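Local coordinates for protein carbohydrate oxidase (Microdochium nivale, PDB 3RJA) that oxidises the C1 hydroxyl of mono-, oligo- and polysaccharides to the lactone with covalently bound FAD, passing the electrons to oxygen to give hydrogen peroxide, at residues Pro108-Gly113 / Val135-His140; His129-Gly134 / Phe146-His151; Pro34-Ala39 / Gly79-Leu84. All blocks are in the same frame, centred on the assembly; numbering follows the deposited sequence.

Contact 1 (Pro108-Gly113 / Val135-His140); sequences PGARLG and VGISGH. With FAD (flavin-adenine dinucleotide), chain B.
In the FAD-binding domain, of the FAD_PCMH type, P108-G113 and V135-H140 meet where the N-terminal turn of helix 137-142 receives the cofactor's diphosphate. A single bridge, R111 opposite G136, joins them: I137 N donates to A110 O (2.8 Å) and L112 N to V135 O (2.8 Å), the latter bond running nearly along the C=O axis. Each segment enters a helix here, with R111 and G136 as N-caps. S138 OG donates a hydrogen bond to an in-plane lone pair of P108 O (2.7 Å) and accepts one from W200 NE1. G136 N and G139 N reach O2P (2.8 Å) and O1P (2.9 Å) of FAD, so the helix start probably helps to offset the phosphate charge; side chains at G136 and G139 would run into the cofactor. H140, its CG anti to the backbone N (chi1 -169°), stands at right angles to L112, whose CD1 lies over one ring face, 3.9 Å from the centroid. H140 ND1 pairs with the ribityl O2' (2.9 Å) and NE2 with G130 N. An alanine at H140 would probably leave O2' and G130 N without this partner and open a gap under L112 CD1. V135 lies beside L112 with its CB against CD1, while its CG2 turns to the flavin and rests 3.5 Å from FAD C8.

Contact 2 (His129-Gly134 / Phe146-His151); sequences HGTCPG and FGFSSH. With FAD (flavin-adenine dinucleotide), chain B.
T131 leans on F148 through one of its two branches. From T131 CB, OG1 takes the crowded position between backbone N and carbonyl carbon (chi1 57°) and comes to 3.5 Å from the flavin O4. The other branch, CG2, lies beside the backbone N and meets the rim of the F148 ring near its plane, 3.5 Å from CD2, with CE2 next; that ring also stacks with Y302. On the backbone, T131 N donates to FAD O4 (3.0 Å). The next residue carries a 6-S-cysteinyl linkage, known from berberine-bridge-type flavoenzymes: C132 SG is bonded to FAD C6 at 1.8 Å, and T131 and C132 both touch the bound substrate analogue. From the other segment F146 grips the pyrimidine end of the flavin twice, its N donating to O2 and its O accepting from N3 (2.6 Å). The backbones close up at G130 and G147, CA to CA 4.3 Å, and a side chain on G147 would collide with H129 O. H129 O accepts a hydrogen bond from each of two waters, which in turn accept from F148 N (3.0 Å from water 1) and S149 N (2.8 Å from water 2), within the type I turn G147-S150. Inside this turn G147 N donates almost straight to S150 OG, at 173°.

Contact 3 (Pro34-Ala39 / Gly79-Leu84); sequences PYIPTA and GENGHL
Y35 lays one face of its ring flat on the G79-E80 peptide, the close-packed part of the contact. E80 N sits over the ring centre, 3.5 Å above the plane, and G79 C lies nearer the rim; Y35 CG is anti to its own carbonyl carbon (chi1 -64°), which swings the ring over that peptide. The positive phi of G79 favours glycine. At the ring's edge, in its plane, comes N81 OD1, which accepts I36 N at 2.7 Å and so stands in for a main-chain carbonyl. I36 O in turn receives G82 N (2.7 Å), so both main-chain polar atoms of I36 are engaged. Past P37, whose CB touches H83 O (3.3 Å), T38 N reaches that same oxygen at 2.8 Å from above the carbonyl plane, a more bent bond at 135°. These pairings lead the two loops into strands 39-42 and 84-87 of the small parallel sheet of the FAD-binding domain. There A39 and L84 are buried against helix 2-9, where I3 touches both, and A39 CB meets L84 CD1 at 4.2 Å. The other side is more exposed: I36 and N81 run side by side at the surface, and the outer carbons of I36 turn off from G79-L84. E80 sends its CB away from P34-A39; H83, buried behind, bonds S64 OG through ND1. The bonds that join the two loops all run between uncharged amide groups, so this join probably depends little on pH.

How the contacts relate
All three contacts belong to the FAD-binding domain. Along the chain contact 3 closes first; contacts 1 and 2 follow with alternating segments, 108-113, 129-134, 135-140 and 146-151, so that helices 137-142 and 150-153 come in succession. Contacts 1 and 2 have centres 12 Å apart and touch: R111 NH1 probably bonds G134 O, and G113 N probably bonds P133 O. Together they hold FAD along much of its length, contact 1 at the diphosphate and ribityl chain, contact 2 at the flavin beside the bound substrate analogue. Contact 3, centred about 21 Å from contact 1 and 29 Å from contact 2, touches neither and leads into the parallel sheet of strands 39-42, 84-87 and 63-66.

Contact 1 (Pro108-Gly113 / Val135-His140)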
loop_
_atom_site.group_PDB
_atom_site.type_symbol
_atom_site.label_atom_id
_atom_site.label_comp_id
_atom_site.label_asym_id
_atom_site.label_seq_id
_atom_site.Cartn_x
_atom_site.Cartn_y
_atom_site.Cartn_z
ATOM N N PRO A 108 9.874 -11.391 -6.237
ATOM C CA PRO A 108 8.866 -10.882 -5.304
ATOM C C PRO A 108 9.427 -10.143 -4.083
ATOM O O PRO A 108 8.650 -9.706 -3.212
ATOM C CB PRO A 108 8.149 -12.162 -4.834
ATOM C CG PRO A 108 9.182 -13.245 -4.922
ATOM C CD PRO A 108 10.109 -12.846 -6.068
ATOM N N GLY A 109 10.754 -10.010 -4.037
ATOM C CA GLY A 109 11.449 -9.356 -2.935
ATOM C C GLY A 109 12.009 -7.988 -3.306
ATOM O O GLY A 109 12.545 -7.285 -2.438
ATOM N N ALA A 110 11.894 -7.624 -4.588
ATOM C CA ALA A 110 12.284 -6.284 -5.062
ATOM C C ALA A 110 11.480 -5.220 -4.363
ATOM O O ALA A 110 10.219 -5.288 -4.321
ATOM C CB ALA A 110 12.054 -6.154 -6.550
ATOM N N ARG A 111 12.189 -4.235 -3.828
ATOM C CA ARG A 111 11.551 -3.051 -3.245
ATOM C C ARG A 111 11.301 -1.943 -4.279
ATOM O O ARG A 111 11.986 -1.867 -5.314
ATOM C CB ARG A 111 12.362 -2.529 -2.039
ATOM C CG ARG A 111 12.378 -3.546 -0.868
ATOM C CD ARG A 111 13.551 -3.275 0.122
ATOM N NE ARG A 111 13.762 -4.368 1.074
ATOM C CZ ARG A 111 13.152 -4.458 2.265
ATOM N NH1 ARG A 111 12.287 -3.525 2.645
ATOM N NH2 ARG A 111 13.430 -5.477 3.080
ATOM N N LEU A 112 10.317 -1.088 -3.995
ATOM C CA LEU A 112 9.858 -0.085 -4.956
ATOM C C LEU A 112 11.009 0.771 -5.492
ATOM O O LEU A 112 11.117 0.985 -6.695
ATOM C CB LEU A 112 8.759 0.819 -4.362
ATOM C CG LEU A 112 7.446 0.145 -3.951
ATOM C CD1 LEU A 112 6.399 1.186 -3.686
ATOM C CD2 LEU A 112 6.895 -0.861 -5.007
ATOM N N GLY A 113 11.860 1.276 -4.601
ATOM C CA GLY A 113 12.976 2.128 -5.055
ATOM C C GLY A 113 13.901 1.359 -5.975
ATOM O O GLY A 113 14.389 1.907 -6.963
ATOM N N VAL A 135 9.411 -0.147 0.482
ATOM C CA VAL A 135 8.220 -0.985 0.346
ATOM C C VAL A 135 8.476 -2.160 -0.607
ATOM O O VAL A 135 9.084 -1.997 -1.655
ATOM C CB VAL A 135 6.987 -0.142 -0.075
ATOM C CG1 VAL A 135 5.800 -1.026 -0.470
ATOM C CG2 VAL A 135 6.586 0.752 1.105
ATOM N N GLY A 136 8.036 -3.348 -0.223
ATOM C CA GLY A 136 8.173 -4.511 -1.080
ATOM C C GLY A 136 7.138 -4.501 -2.205
ATOM O O GLY A 136 5.980 -4.099 -2.003
ATOM N N ILE A 137 7.576 -4.921 -3.395
ATOM C CA ILE A 137 6.698 -5.118 -4.533
ATOM C C ILE A 137 5.479 -6.026 -4.211
ATOM O O ILE A 137 4.361 -5.726 -4.655
ATOM C CB ILE A 137 7.481 -5.664 -5.761
ATOM C CG1 ILE A 137 6.630 -5.583 -7.028
ATOM C CG2 ILE A 137 8.031 -7.081 -5.547
ATOM C CD1 ILE A 137 7.321 -6.185 -8.257
ATOM N N SER A 138 5.682 -7.107 -3.437
ATOM C CA SER A 138 4.598 -8.101 -3.327
ATOM C C SER A 138 3.434 -7.646 -2.471
ATOM O O SER A 138 2.321 -7.701 -2.930
ATOM C CB SER A 138 5.084 -9.494 -2.911
ATOM O OG SER A 138 6.021 -9.974 -3.847
ATOM N N GLY A 139 3.679 -7.208 -1.232
ATOM C CA GLY A 139 2.577 -6.662 -0.419
ATOM C C GLY A 139 1.875 -5.484 -1.071
ATOM O O GLY A 139 0.648 -5.356 -1.010
ATOM N N HIS A 140 2.658 -4.623 -1.703
ATOM C CA HIS A 140 2.163 -3.385 -2.311
ATOM C C HIS A 140 1.241 -3.680 -3.494
ATOM O O HIS A 140 0.076 -3.253 -3.500
ATOM C CB HIS A 140 3.346 -2.526 -2.769
ATOM C CG HIS A 140 2.991 -1.122 -3.182
ATOM N ND1 HIS A 140 2.611 -0.153 -2.276
ATOM C CD2 HIS A 140 3.048 -0.508 -4.394
ATOM C CE1 HIS A 140 2.434 0.998 -2.914
ATOM N NE2 HIS A 140 2.668 0.800 -4.205
HETATM P PA FAD B . 4.984 -7.284 3.769
HETATM O O1A FAD B . 6.224 -8.063 3.422
HETATM O O2A FAD B . 4.835 -6.943 5.230
HETATM O O5B FAD B . 3.698 -8.121 3.299
HETATM C C5B FAD B . 2.420 -7.495 3.274
HETATM C C4B FAD B . 1.350 -8.574 3.039
HETATM O O4B FAD B . 1.534 -9.160 1.750
HETATM C C3B FAD B . 1.424 -9.718 4.048
HETATM O O3B FAD B . 0.120 -10.285 4.195
HETATM C C2B FAD B . 2.304 -10.719 3.307
HETATM O O2B FAD B . 2.214 -12.061 3.724
HETATM C C1B FAD B . 1.798 -10.530 1.884
HETATM N N9A FAD B . 2.832 -10.910 0.925
HETATM C C8A FAD B . 4.170 -10.530 0.908
HETATM N N7A FAD B . 4.743 -11.131 -0.169
HETATM C C5A FAD B . 3.810 -11.840 -0.824
HETATM C C6A FAD B . 3.875 -12.635 -1.973
HETATM N N6A FAD B . 5.034 -12.778 -2.653
HETATM N N1A FAD B . 2.708 -13.238 -2.410
HETATM C C2A FAD B . 1.520 -13.094 -1.700
HETATM N N3A FAD B . 1.461 -12.343 -0.543
HETATM C C4A FAD B . 2.601 -11.719 -0.132
HETATM N N1 FAD B . 0.978 2.226 0.373
HETATM C C2 FAD B . 0.473 2.845 -0.776
HETATM O O2 FAD B . -0.492 2.379 -1.394
HETATM N N3 FAD B . 1.144 3.976 -1.235
HETATM C C4 FAD B . 2.326 4.469 -0.716
HETATM O O4 FAD B . 2.925 5.422 -1.262
HETATM C C4X FAD B . 2.795 3.810 0.542
HETATM N N5 FAD B . 3.906 4.220 1.130
HETATM C C5X FAD B . 4.424 3.570 2.226
HETATM C C6 FAD B . 5.666 3.966 2.786
HETATM C C7 FAD B . 6.259 3.236 3.799
HETATM C C7M FAD B . 7.602 3.685 4.413
HETATM C C8 FAD B . 5.674 2.008 4.189
HETATM C C8M FAD B . 6.299 1.158 5.277
HETATM C C9 FAD B . 4.429 1.640 3.700
HETATM C C9A FAD B . 3.792 2.394 2.695
HETATM N N10 FAD B . 2.592 1.970 2.075
HETATM C C10 FAD B . 2.021 2.709 1.051
HETATM C "C1'" FAD B . 1.906 0.735 2.579
HETATM C "C2'" FAD B . 2.292 -0.472 1.735
HETATM O "O2'" FAD B . 1.625 -0.402 0.482
HETATM C "C3'" FAD B . 1.858 -1.745 2.428
HETATM O "O3'" FAD B . 2.362 -1.778 3.746
HETATM C "C4'" FAD B . 2.336 -2.962 1.618
HETATM O "O4'" FAD B . 1.490 -4.041 1.876
HETATM C "C5'" FAD B . 3.794 -3.313 1.928
HETATM O "O5'" FAD B . 4.189 -4.408 1.149
HETATM P P FAD B . 5.453 -5.300 1.646
HETATM O O1P FAD B . 5.778 -6.353 0.629
HETATM O O2P FAD B . 6.633 -4.378 1.961
HETATM O O3P FAD B . 4.849 -5.869 3.013
#

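Contact 2 (His129-Gly134 / Phe146-His151)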
loop_
_atom_site.group_PDB
_atom_site.type_symbol
_atom_site.label_atom_id
_atom_site.label_comp_id
_atom_site.label_asym_id
_atom_site.label_seq_id
_atom_site.Cartn_x
_atom_site.Cartn_y
_atom_site.Cartn_z
ATOM N N HIS A 129 3.511 3.447 -8.841
ATOM C CA HIS A 129 3.445 2.762 -7.534
ATOM C C HIS A 129 3.654 3.777 -6.394
ATOM O O HIS A 129 3.773 4.984 -6.649
ATOM C CB HIS A 129 4.461 1.593 -7.449
ATOM C CG HIS A 129 5.860 1.972 -7.851
ATOM N ND1 HIS A 129 6.643 2.833 -7.106
ATOM C CD2 HIS A 129 6.617 1.603 -8.917
ATOM C CE1 HIS A 129 7.816 2.984 -7.700
ATOM N NE2 HIS A 129 7.830 2.235 -8.794
ATOM N N GLY A 130 3.713 3.281 -5.159
ATOM C CA GLY A 130 3.937 4.115 -3.977
ATOM C C GLY A 130 5.277 4.846 -3.927
ATOM O O GLY A 130 6.179 4.595 -4.748
ATOM N N THR A 131 5.405 5.740 -2.951
ATOM C CA THR A 131 6.542 6.654 -2.865
ATOM C C THR A 131 7.682 6.146 -1.983
ATOM O O THR A 131 8.784 6.652 -2.091
ATOM C CB THR A 131 6.127 8.008 -2.253
ATOM O OG1 THR A 131 5.542 7.769 -0.965
ATOM C CG2 THR A 131 5.114 8.739 -3.143
ATOM N N CYS A 132 7.407 5.216 -1.069
ATOM C CA CYS A 132 8.422 4.789 -0.115
ATOM C C CYS A 132 9.392 3.784 -0.766
ATOM O O CYS A 132 8.966 2.736 -1.240
ATOM C CB CYS A 132 7.740 4.181 1.127
ATOM S SG CYS A 132 6.504 5.286 1.918
ATOM N N PRO A 133 10.699 4.095 -0.794
ATOM C CA PRO A 133 11.604 3.221 -1.575
ATOM C C PRO A 133 11.814 1.786 -1.010
ATOM O O PRO A 133 12.118 0.882 -1.780
ATOM C CB PRO A 133 12.917 4.017 -1.625
ATOM C CG PRO A 133 12.857 4.930 -0.418
ATOM C CD PRO A 133 11.398 5.261 -0.214
ATOM N N GLY A 134 11.617 1.593 0.297
ATOM C CA GLY A 134 11.769 0.280 0.944
ATOM C C GLY A 134 10.571 -0.662 0.906
ATOM O O GLY A 134 10.696 -1.849 1.232
ATOM N N PHE A 146 -0.886 2.855 -4.224
ATOM C CA PHE A 146 -1.259 4.186 -4.666
ATOM C C PHE A 146 -0.094 5.172 -4.505
ATOM O O PHE A 146 0.580 5.166 -3.468
ATOM C CB PHE A 146 -2.490 4.689 -3.863
ATOM C CG PHE A 146 -2.996 6.036 -4.330
ATOM C CD1 PHE A 146 -3.958 6.116 -5.347
ATOM C CD2 PHE A 146 -2.486 7.223 -3.791
ATOM C CE1 PHE A 146 -4.436 7.349 -5.777
ATOM C CE2 PHE A 146 -2.914 8.460 -4.240
ATOM C CZ PHE A 146 -3.921 8.521 -5.236
ATOM N N GLY A 147 0.125 6.030 -5.504
ATOM C CA GLY A 147 1.167 7.049 -5.412
ATOM C C GLY A 147 0.868 8.282 -6.264
ATOM O O GLY A 147 -0.277 8.467 -6.745
ATOM N N PHE A 148 1.918 9.091 -6.492
ATOM C CA PHE A 148 1.805 10.352 -7.224
ATOM C C PHE A 148 1.751 10.237 -8.761
ATOM O O PHE A 148 1.813 11.256 -9.451
ATOM C CB PHE A 148 2.966 11.284 -6.844
ATOM C CG PHE A 148 2.795 11.939 -5.522
ATOM C CD1 PHE A 148 1.840 12.952 -5.346
ATOM C CD2 PHE A 148 3.570 11.545 -4.431
ATOM C CE1 PHE A 148 1.662 13.582 -4.077
ATOM C CE2 PHE A 148 3.399 12.174 -3.156
ATOM C CZ PHE A 148 2.452 13.195 -2.994
ATOM N N SER A 149 1.671 9.018 -9.299
ATOM C CA SER A 149 1.298 8.835 -10.706
ATOM C C SER A 149 -0.058 8.128 -10.848
ATOM O O SER A 149 -0.492 7.844 -11.972
ATOM C CB SER A 149 2.375 8.044 -11.470
ATOM O OG SER A 149 3.606 8.748 -11.484
ATOM N N SER A 150 -0.743 7.851 -9.738
ATOM C CA SER A 150 -1.977 7.058 -9.823
ATOM C C SER A 150 -3.121 7.762 -10.546
ATOM O O SER A 150 -3.887 7.100 -11.227
ATOM C CB SER A 150 -2.461 6.585 -8.457
ATOM O OG SER A 150 -1.586 5.629 -7.912
ATOM N N HIS A 151 -3.244 9.085 -10.420
ATOM C CA HIS A 151 -4.365 9.769 -11.098
ATOM C C HIS A 151 -4.157 9.632 -12.626
ATOM O O HIS A 151 -5.104 9.425 -13.401
ATOM C CB HIS A 151 -4.425 11.220 -10.655
ATOM C CG HIS A 151 -5.740 11.906 -10.911
ATOM N ND1 HIS A 151 -5.982 12.647 -12.057
ATOM C CD2 HIS A 151 -6.836 12.059 -10.124
ATOM C CE1 HIS A 151 -7.198 13.167 -11.989
ATOM N NE2 HIS A 151 -7.736 12.833 -10.824
HETATM P PA FAD B . 4.984 -7.284 3.769
HETATM O O1A FAD B . 6.224 -8.063 3.422
HETATM O O2A FAD B . 4.835 -6.943 5.230
HETATM O O5B FAD B . 3.698 -8.121 3.299
HETATM C C5B FAD B . 2.420 -7.495 3.274
HETATM C C4B FAD B . 1.350 -8.574 3.039
HETATM O O4B FAD B . 1.534 -9.160 1.750
HETATM C C3B FAD B . 1.424 -9.718 4.048
HETATM O O3B FAD B . 0.120 -10.285 4.195
HETATM C C2B FAD B . 2.304 -10.719 3.307
HETATM O O2B FAD B . 2.214 -12.061 3.724
HETATM C C1B FAD B . 1.798 -10.530 1.884
HETATM N N9A FAD B . 2.832 -10.910 0.925
HETATM C C8A FAD B . 4.170 -10.530 0.908
HETATM N N7A FAD B . 4.743 -11.131 -0.169
HETATM C C5A FAD B . 3.810 -11.840 -0.824
HETATM C C6A FAD B . 3.875 -12.635 -1.973
HETATM N N6A FAD B . 5.034 -12.778 -2.653
HETATM N N1A FAD B . 2.708 -13.238 -2.410
HETATM C C2A FAD B . 1.520 -13.094 -1.700
HETATM N N3A FAD B . 1.461 -12.343 -0.543
HETATM C C4A FAD B . 2.601 -11.719 -0.132
HETATM N N1 FAD B . 0.978 2.226 0.373
HETATM C C2 FAD B . 0.473 2.845 -0.776
HETATM O O2 FAD B . -0.492 2.379 -1.394
HETATM N N3 FAD B . 1.144 3.976 -1.235
HETATM C C4 FAD B . 2.326 4.469 -0.716
HETATM O O4 FAD B . 2.925 5.422 -1.262
HETATM C C4X FAD B . 2.795 3.810 0.542
HETATM N N5 FAD B . 3.906 4.220 1.130
HETATM C C5X FAD B . 4.424 3.570 2.226
HETATM C C6 FAD B . 5.666 3.966 2.786
HETATM C C7 FAD B . 6.259 3.236 3.799
HETATM C C7M FAD B . 7.602 3.685 4.413
HETATM C C8 FAD B . 5.674 2.008 4.189
HETATM C C8M FAD B . 6.299 1.158 5.277
HETATM C C9 FAD B . 4.429 1.640 3.700
HETATM C C9A FAD B . 3.792 2.394 2.695
HETATM N N10 FAD B . 2.592 1.970 2.075
HETATM C C10 FAD B . 2.021 2.709 1.051
HETATM C "C1'" FAD B . 1.906 0.735 2.579
HETATM C "C2'" FAD B . 2.292 -0.472 1.735
HETATM O "O2'" FAD B . 1.625 -0.402 0.482
HETATM C "C3'" FAD B . 1.858 -1.745 2.428
HETATM O "O3'" FAD B . 2.362 -1.778 3.746
HETATM C "C4'" FAD B . 2.336 -2.962 1.618
HETATM O "O4'" FAD B . 1.490 -4.041 1.876
HETATM C "C5'" FAD B . 3.794 -3.313 1.928
HETATM O "O5'" FAD B . 4.189 -4.408 1.149
HETATM P P FAD B . 5.453 -5.300 1.646
HETATM O O1P FAD B . 5.778 -6.353 0.629
HETATM O O2P FAD B . 6.633 -4.378 1.961
HETATM O O3P FAD B . 4.849 -5.869 3.013
HETATM O O HOH W 1 4.583 7.740 -6.480
HETATM O O HOH W 2 1.854 6.335 -8.399
#

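Contact 3 (Pro34-Ala39 / Gly79-Leu84)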
loop_
_atom_site.group_PDB
_atom_site.type_symbol
_atom_site.label_atom_id
_atom_site.label_comp_id
_atom_site.label_asym_id
_atom_site.label_seq_id
_atom_site.Cartn_x
_atom_site.Cartn_y
_atom_site.Cartn_z
ATOM N N PRO A 34 6.475 -6.900 17.069
ATOM C CA PRO A 34 7.347 -8.011 16.704
ATOM C C PRO A 34 6.660 -9.359 16.848
ATOM O O PRO A 34 5.838 -9.555 17.760
ATOM C CB PRO A 34 8.527 -7.898 17.691
ATOM C CG PRO A 34 7.930 -7.282 18.939
ATOM C CD PRO A 34 6.829 -6.342 18.397
ATOM N N TYR A 35 6.958 -10.268 15.927
ATOM C CA TYR A 35 6.525 -11.669 16.071
ATOM C C TYR A 35 7.719 -12.589 15.890
ATOM O O TYR A 35 8.735 -12.176 15.305
ATOM C CB TYR A 35 5.380 -12.033 15.118
ATOM C CG TYR A 35 4.129 -11.260 15.416
ATOM C CD1 TYR A 35 3.399 -11.500 16.584
ATOM C CD2 TYR A 35 3.679 -10.258 14.545
ATOM C CE1 TYR A 35 2.245 -10.758 16.885
ATOM C CE2 TYR A 35 2.512 -9.522 14.817
ATOM C CZ TYR A 35 1.796 -9.781 15.990
ATOM O OH TYR A 35 0.657 -9.041 16.275
ATOM N N ILE A 36 7.602 -13.801 16.441
ATOM C CA ILE A 36 8.686 -14.765 16.453
ATOM C C ILE A 36 8.256 -15.936 15.568
ATOM O O ILE A 36 7.420 -16.764 15.965
ATOM C CB ILE A 36 9.018 -15.255 17.901
ATOM C CG1 ILE A 36 9.094 -14.078 18.910
ATOM C CG2 ILE A 36 10.309 -16.062 17.917
ATOM C CD1 ILE A 36 10.266 -13.115 18.731
ATOM N N PRO A 37 8.819 -16.009 14.355
ATOM C CA PRO A 37 8.458 -17.136 13.482
ATOM C C PRO A 37 9.079 -18.410 14.030
ATOM O O PRO A 37 10.075 -18.342 14.764
ATOM C CB PRO A 37 9.078 -16.780 12.123
ATOM C CG PRO A 37 9.521 -15.372 12.233
ATOM C CD PRO A 37 9.709 -15.043 13.700
ATOM N N THR A 38 8.490 -19.567 13.736
ATOM C CA THR A 38 9.178 -20.783 14.143
ATOM C C THR A 38 10.521 -20.954 13.402
ATOM O O THR A 38 11.486 -21.492 13.963
ATOM C CB THR A 38 8.316 -22.045 14.031
ATOM O OG1 THR A 38 9.060 -23.130 14.574
ATOM C CG2 THR A 38 7.924 -22.355 12.582
ATOM N N ALA A 39 10.559 -20.495 12.146
ATOM C CA ALA A 39 11.770 -20.512 11.354
ATOM C C ALA A 39 11.653 -19.509 10.224
ATOM O O ALA A 39 10.547 -19.194 9.803
ATOM C CB ALA A 39 12.034 -21.951 10.785
ATOM N N GLY A 79 1.249 -12.188 11.619
ATOM C CA GLY A 79 0.451 -11.448 12.631
ATOM C C GLY A 79 0.267 -12.163 13.968
ATOM O O GLY A 79 -0.628 -11.836 14.746
ATOM N N GLU A 80 1.138 -13.134 14.231
ATOM C CA GLU A 80 1.147 -13.926 15.465
ATOM C C GLU A 80 2.473 -14.677 15.430
ATOM O O GLU A 80 3.179 -14.635 14.406
ATOM C CB GLU A 80 -0.021 -14.922 15.490
ATOM C CG GLU A 80 0.014 -15.950 14.350
ATOM C CD GLU A 80 -1.188 -16.879 14.337
ATOM O OE1 GLU A 80 -2.018 -16.776 15.251
ATOM O OE2 GLU A 80 -1.318 -17.700 13.404
ATOM N N ASN A 81 2.814 -15.365 16.517
ATOM C CA ASN A 81 4.074 -16.127 16.572
ATOM C C ASN A 81 3.932 -17.489 15.947
ATOM O O ASN A 81 2.817 -18.023 15.881
ATOM C CB ASN A 81 4.519 -16.309 18.029
ATOM C CG ASN A 81 4.802 -14.982 18.701
ATOM O OD1 ASN A 81 5.437 -14.123 18.105
ATOM N ND2 ASN A 81 4.275 -14.782 19.917
ATOM N N GLY A 82 5.051 -18.069 15.523
ATOM C CA GLY A 82 5.063 -19.505 15.178
ATOM C C GLY A 82 4.791 -19.944 13.745
ATOM O O GLY A 82 4.600 -21.161 13.467
ATOM N N HIS A 83 4.754 -18.991 12.814
ATOM C CA HIS A 83 4.579 -19.361 11.411
ATOM C C HIS A 83 5.946 -19.664 10.832
ATOM O O HIS A 83 6.987 -19.206 11.343
ATOM C CB HIS A 83 3.942 -18.220 10.581
ATOM C CG HIS A 83 2.486 -17.972 10.877
ATOM N ND1 HIS A 83 1.620 -17.453 9.936
ATOM C CD2 HIS A 83 1.754 -18.144 12.008
ATOM C CE1 HIS A 83 0.414 -17.326 10.469
ATOM N NE2 HIS A 83 0.462 -17.742 11.722
ATOM N N LEU A 84 5.931 -20.414 9.744
ATOM C CA LEU A 84 7.067 -20.495 8.856
ATOM C C LEU A 84 7.061 -19.168 8.084
ATOM O O LEU A 84 6.048 -18.814 7.455
ATOM C CB LEU A 84 6.906 -21.684 7.883
ATOM C CG LEU A 84 8.025 -21.856 6.845
ATOM C CD1 LEU A 84 9.397 -21.811 7.507
ATOM C CD2 LEU A 84 7.849 -23.223 6.127
#